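Rho guanine nucleotide exchange factor 12 (Homo sapiens, PDB 1TXD) acts as a guanine nucleotide exchange factor for the GTPase RhoA, the activity residing in the DH/PH domain pair that forms this chain. Local coordinates at residues 36-40 with 79-83; 331-335 with 357-361. The protein carries 1 engineered substitution. One frame throughout, in Å; residues are numbered along the deposited sequence.

Interaction 1 of 2, residues 36-40 with 79-83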
loop_
_atom_site.group_PDB
_atom_site.type_symbol
_atom_site.label_atom_id
_atom_site.label_comp_id
_atom_site.label_asym_id
_atom_site.label_seq_id
_atom_site.Cartn_x
_atom_site.Cartn_y
_atom_site.Cartn_z
ATOM N N GLU A 36 -2.507 21.072 5.908
ATOM C CA GLU A 36 -3.790 20.538 5.458
ATOM C C GLU A 36 -4.305 21.299 4.256
ATOM O O GLU A 36 -4.887 20.684 3.347
ATOM C CB GLU A 36 -4.895 20.565 6.538
ATOM C CG GLU A 36 -6.167 19.841 6.093
ATOM C CD GLU A 36 -5.991 18.354 6.101
ATOM O OE1 GLU A 36 -6.760 17.665 5.416
ATOM O OE2 GLU A 36 -5.060 17.865 6.763
ATOM N N ARG A 37 -4.127 22.621 4.235
ATOM C CA ARG A 37 -4.566 23.403 3.068
ATOM C C ARG A 37 -3.715 23.036 1.819
ATOM O O ARG A 37 -4.225 22.862 0.725
ATOM C CB ARG A 37 -4.465 24.892 3.360
ATOM C CG ARG A 37 -5.359 25.794 2.509
ATOM C CD ARG A 37 -5.358 27.282 2.959
ATOM N NE ARG A 37 -5.369 27.401 4.428
ATOM C CZ ARG A 37 -4.375 27.884 5.198
ATOM N NH1 ARG A 37 -3.230 28.336 4.669
ATOM N NH2 ARG A 37 -4.538 27.912 6.524
ATOM N N ALA A 38 -2.412 22.888 2.031
ATOM C CA ALA A 38 -1.491 22.465 0.984
ATOM C C ALA A 38 -1.942 21.107 0.424
ATOM O O ALA A 38 -1.970 20.904 -0.791
ATOM C CB ALA A 38 -0.080 22.381 1.524
ATOM N N HIS A 39 -2.291 20.203 1.338
ATOM C CA HIS A 39 -2.751 18.866 0.965
ATOM C C HIS A 39 -3.988 18.859 0.085
ATOM O O HIS A 39 -4.045 18.162 -0.927
ATOM C CB HIS A 39 -3.065 18.004 2.176
ATOM C CG HIS A 39 -3.381 16.599 1.811
ATOM N ND1 HIS A 39 -2.433 15.753 1.267
ATOM C CD2 HIS A 39 -4.555 15.923 1.791
ATOM C CE1 HIS A 39 -3.004 14.594 1.004
ATOM N NE2 HIS A 39 -4.279 14.664 1.346
ATOM N N VAL A 40 -4.984 19.593 0.529
ATOM C CA VAL A 40 -6.179 19.836 -0.256
ATOM C C VAL A 40 -5.882 20.309 -1.654
ATOM O O VAL A 40 -6.524 19.864 -2.617
ATOM C CB VAL A 40 -7.127 20.813 0.452
ATOM C CG1 VAL A 40 -8.280 21.304 -0.476
ATOM C CG2 VAL A 40 -7.766 20.142 1.671
ATOM N N HIS A 79 -10.861 15.700 2.966
ATOM C CA HIS A 79 -9.820 16.682 3.265
ATOM C C HIS A 79 -10.295 18.126 3.064
ATOM O O HIS A 79 -9.923 19.008 3.876
ATOM C CB HIS A 79 -8.561 16.360 2.491
ATOM C CG HIS A 79 -7.813 15.183 3.038
ATOM N ND1 HIS A 79 -7.031 15.246 4.171
ATOM C CD2 HIS A 79 -7.711 13.909 2.589
ATOM C CE1 HIS A 79 -6.511 14.061 4.419
ATOM N NE2 HIS A 79 -6.890 13.233 3.458
ATOM N N ILE A 80 -11.161 18.388 2.094
ATOM C CA ILE A 80 -11.844 19.693 2.079
ATOM C C ILE A 80 -12.704 19.919 3.374
ATOM O O ILE A 80 -12.633 20.997 3.973
ATOM C CB ILE A 80 -12.724 19.841 0.856
ATOM C CG1 ILE A 80 -11.891 20.031 -0.401
ATOM C CG2 ILE A 80 -13.733 21.052 0.990
ATOM C CD1 ILE A 80 -12.668 19.796 -1.684
ATOM N N GLY A 81 -13.512 18.932 3.800
ATOM C CA GLY A 81 -14.305 19.086 5.012
ATOM C C GLY A 81 -13.432 19.309 6.244
ATOM O O GLY A 81 -13.733 20.101 7.078
ATOM N N LEU A 82 -12.318 18.594 6.320
ATOM C CA LEU A 82 -11.423 18.689 7.435
ATOM C C LEU A 82 -10.777 20.075 7.464
ATOM O O LEU A 82 -10.679 20.715 8.533
ATOM C CB LEU A 82 -10.344 17.595 7.313
ATOM C CG LEU A 82 -9.249 17.567 8.376
ATOM C CD1 LEU A 82 -9.811 17.792 9.853
ATOM C CD2 LEU A 82 -8.485 16.241 8.246
ATOM N N ASN A 83 -10.338 20.526 6.287
ATOM C CA ASN A 83 -9.808 21.853 6.096
ATOM C C ASN A 83 -10.824 22.937 6.468
ATOM O O ASN A 83 -10.455 23.922 7.029
ATOM C CB ASN A 83 -9.370 22.046 4.650
ATOM C CG ASN A 83 -8.623 23.332 4.440
ATOM O OD1 ASN A 83 -9.016 24.173 3.639
ATOM N ND2 ASN A 83 -7.555 23.504 5.183
#
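A cluster of polar and charged groups is buried where two helices pass. Glu-36 OE1 accepts a hydrogen bond from His-79 ND1 at 2.7 Å, with an N-H...O angle of 169°. The carboxylate meets the edge of the His-79 ring. One face of the same ring receives the edge of His-39 in a T-shaped (edge-to-face) pair, with centroids 4.4 Å apart and planes at 65°. The polar atoms of this cluster have further partners on helix 169-186. Glu-36 OE2 forms a salt bridge with Arg-173 and a hydrogen bond with Tyr-177, and both imidazoles hydrogen-bond to Gln-170 through NE2. The helices belong to the DH domain, the helical bundle of Rho exchange factors. Their axes approach to 9.4 Å and run roughly antiparallel, at 151°. The backbones are nearest at Val-40 and His-79, with CA atoms 6.0 Å apart. Val-40 fills this close approach: Val-40 CG2 lies 3.3 Å from His-79 O and 3.9 Å from Asn-83 CB. Val-40 CG1 packs against Ile-80 CG1 at 3.8 Å. One turn away, Asn-83 ND2 rests 3.7 Å from Arg-37 CA, while its OD1 hydrogen-bonds to Lys-87.

Interaction 2 of 2, residues 331-335 with 357-361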
loop_
_atom_site.group_PDB
_atom_site.type_symbol
_atom_site.label_atom_id
_atom_site.label_comp_id
_atom_site.label_asym_id
_atom_site.label_seq_id
_atom_site.Cartn_x
_atom_site.Cartn_y
_atom_site.Cartn_z
ATOM N N ASN A 331 23.614 -30.832 -0.167
ATOM C CA ASN A 331 23.744 -29.394 0.012
ATOM C C ASN A 331 22.722 -28.877 1.020
ATOM O O ASN A 331 22.004 -29.666 1.649
ATOM C CB ASN A 331 23.567 -28.681 -1.346
ATOM C CG ASN A 331 24.410 -27.414 -1.475
ATOM O OD1 ASN A 331 25.553 -27.357 -1.014
ATOM N ND2 ASN A 331 23.846 -26.388 -2.115
ATOM N N LYS A 332 22.654 -27.547 1.165
ATOM C CA LYS A 332 21.596 -26.914 1.957
ATOM C C LYS A 332 20.401 -26.670 1.027
ATOM O O LYS A 332 20.038 -25.526 0.631
ATOM C CB LYS A 332 22.113 -25.685 2.706
ATOM C CG LYS A 332 22.588 -25.965 4.157
ATOM C CD LYS A 332 23.176 -27.390 4.409
ATOM C CE LYS A 332 24.469 -27.313 5.186
ATOM N NZ LYS A 332 24.858 -28.647 5.669
ATOM N N ALA A 333 19.839 -27.823 0.675
ATOM C CA ALA A 333 18.704 -27.997 -0.192
ATOM C C ALA A 333 17.643 -28.697 0.640
ATOM O O ALA A 333 17.808 -28.896 1.842
ATOM C CB ALA A 333 19.095 -28.864 -1.384
ATOM N N LEU A 334 16.553 -29.076 -0.008
ATOM C CA LEU A 334 15.459 -29.747 0.664
ATOM C C LEU A 334 14.906 -30.794 -0.274
ATOM O O LEU A 334 15.041 -30.689 -1.493
ATOM C CB LEU A 334 14.342 -28.756 1.023
ATOM C CG LEU A 334 14.701 -27.487 1.812
ATOM C CD1 LEU A 334 13.604 -26.451 1.697
ATOM C CD2 LEU A 334 14.945 -27.821 3.275
ATOM N N PHE A 335 14.294 -31.813 0.311
ATOM C CA PHE A 335 13.517 -32.766 -0.443
ATOM C C PHE A 335 12.085 -32.372 -0.180
ATOM O O PHE A 335 11.611 -32.424 0.951
ATOM C CB PHE A 335 13.775 -34.209 0.024
ATOM C CG PHE A 335 15.164 -34.712 -0.274
ATOM C CD1 PHE A 335 15.713 -34.580 -1.541
ATOM C CD2 PHE A 335 15.917 -35.333 0.715
ATOM C CE1 PHE A 335 16.987 -35.044 -1.812
ATOM C CE2 PHE A 335 17.193 -35.799 0.447
ATOM C CZ PHE A 335 17.730 -35.654 -0.817
ATOM N N LYS A 357 16.878 -21.217 3.025
ATOM C CA LYS A 357 16.248 -22.538 2.971
ATOM C C LYS A 357 15.621 -22.933 4.307
ATOM O O LYS A 357 14.781 -23.829 4.343
ATOM C CB LYS A 357 17.221 -23.638 2.491
ATOM C CG LYS A 357 18.275 -24.060 3.494
ATOM C CD LYS A 357 17.847 -25.259 4.352
ATOM C CE LYS A 357 19.041 -25.905 5.032
ATOM N NZ LYS A 357 18.764 -26.231 6.457
ATOM N N THR A 358 16.022 -22.278 5.398
ATOM C CA THR A 358 15.404 -22.550 6.699
ATOM C C THR A 358 14.073 -21.819 6.788
ATOM O O THR A 358 13.140 -22.313 7.416
ATOM C CB THR A 358 16.322 -22.172 7.897
ATOM O OG1 THR A 358 17.700 -22.232 7.514
ATOM C CG2 THR A 358 16.219 -23.220 9.002
ATOM N N VAL A 359 13.994 -20.649 6.158
ATOM C CA VAL A 359 12.721 -19.954 5.959
ATOM C C VAL A 359 11.807 -20.789 5.042
ATOM O O VAL A 359 10.650 -21.039 5.378
ATOM C CB VAL A 359 12.948 -18.529 5.404
ATOM C CG1 VAL A 359 11.651 -17.903 4.898
ATOM C CG2 VAL A 359 13.579 -17.636 6.470
ATOM N N TRP A 360 12.333 -21.256 3.912
ATOM C CA TRP A 360 11.541 -22.056 2.975
ATOM C C TRP A 360 10.975 -23.290 3.668
ATOM O O TRP A 360 9.784 -23.577 3.551
ATOM C CB TRP A 360 12.369 -22.478 1.752
ATOM C CG TRP A 360 12.373 -21.487 0.596
ATOM C CD1 TRP A 360 13.406 -20.680 0.221
ATOM C CD2 TRP A 360 11.313 -21.232 -0.343
ATOM N NE1 TRP A 360 13.052 -19.928 -0.874
ATOM C CE2 TRP A 360 11.771 -20.247 -1.239
ATOM C CE3 TRP A 360 10.014 -21.727 -0.507
ATOM C CZ2 TRP A 360 10.992 -19.767 -2.287
ATOM C CZ3 TRP A 360 9.235 -21.238 -1.553
ATOM C CH2 TRP A 360 9.728 -20.272 -2.422
ATOM N N GLN A 361 11.835 -24.011 4.396
ATOM C CA GLN A 361 11.413 -25.211 5.112
ATOM C C GLN A 361 10.368 -24.841 6.146
ATOM O O GLN A 361 9.320 -25.469 6.218
ATOM C CB GLN A 361 12.591 -25.934 5.796
ATOM C CG GLN A 361 12.137 -27.091 6.725
ATOM C CD GLN A 361 13.266 -28.035 7.157
ATOM O OE1 GLN A 361 14.427 -27.644 7.198
ATOM N NE2 GLN A 361 12.914 -29.270 7.493
#
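This is a strand-to-helix packing contact inside the PH domain. The PH fold is a beta sandwich closed at one end by its C-terminal helix. Here the N-terminal part of strand 333-339 meets the early part of that helix, 354-374. The local axes come within 9.1 Å and run in similar directions, 23° apart. No hydrogen bond crosses between the segments, so the contact depends on side-chain packing.

Leu-334 is the centre of it. Its CA-to-CB bond points toward the helix, and its side chain touches residues on successive turns. Leu-334 CD1 lies 3.9 Å from Lys-357 O and 4.2 Å from Trp-360 CB, and Leu-334 CD2 lies 3.9 Å from Gln-361 CB. The backbone of Leu-334 pairs with Leu-349 of the neighbouring strand, which fixes this residue in the sheet. Trp-360 meets Leu-334 through its CB. Its indole leads away from this segment to Leu-263, Thr-277 and Leu-279 on the sheet, and its NE1 hydrogen-bonds to Glu-356.

Lys-357 is buried although it is a lysine. Its aliphatic chain lies beside Leu-334, with Lys-357 CD 4.0 Å from Leu-334 CD2. Its NZ hydrogen-bonds to Gln-326 OE1, so the charged end has a polar partner. Lys-332 is the centre of an inverse gamma turn, with a weak hydrogen bond from Ala-333 N to Asn-331 O. The two lysines meet through methylene groups: Lys-332 CG is 3.7 Å from Lys-357 CE.

Overall arrangement
After two short helices the chain runs along helix 20-57. Interaction 1 closes when helix 72-90 comes back beside it, after 38 intervening residues that are mostly helical. It ties these two helices of the DH bundle together. The chain then completes the bundle, and the long helix 191-230 leads on toward the PH domain. Interaction 2 opens late in that domain and closes after 21 residues, past strand 344-350. It ties strand 333-339 of the PH sandwich to helix 354-374. The two loops are in series and neither nest nor cross. The centres of interactions 1 and 2 are about 52 Å apart, on opposite sides of the chain's centre. The nearest atoms of interactions 1 and 2 are about 36 Å apart.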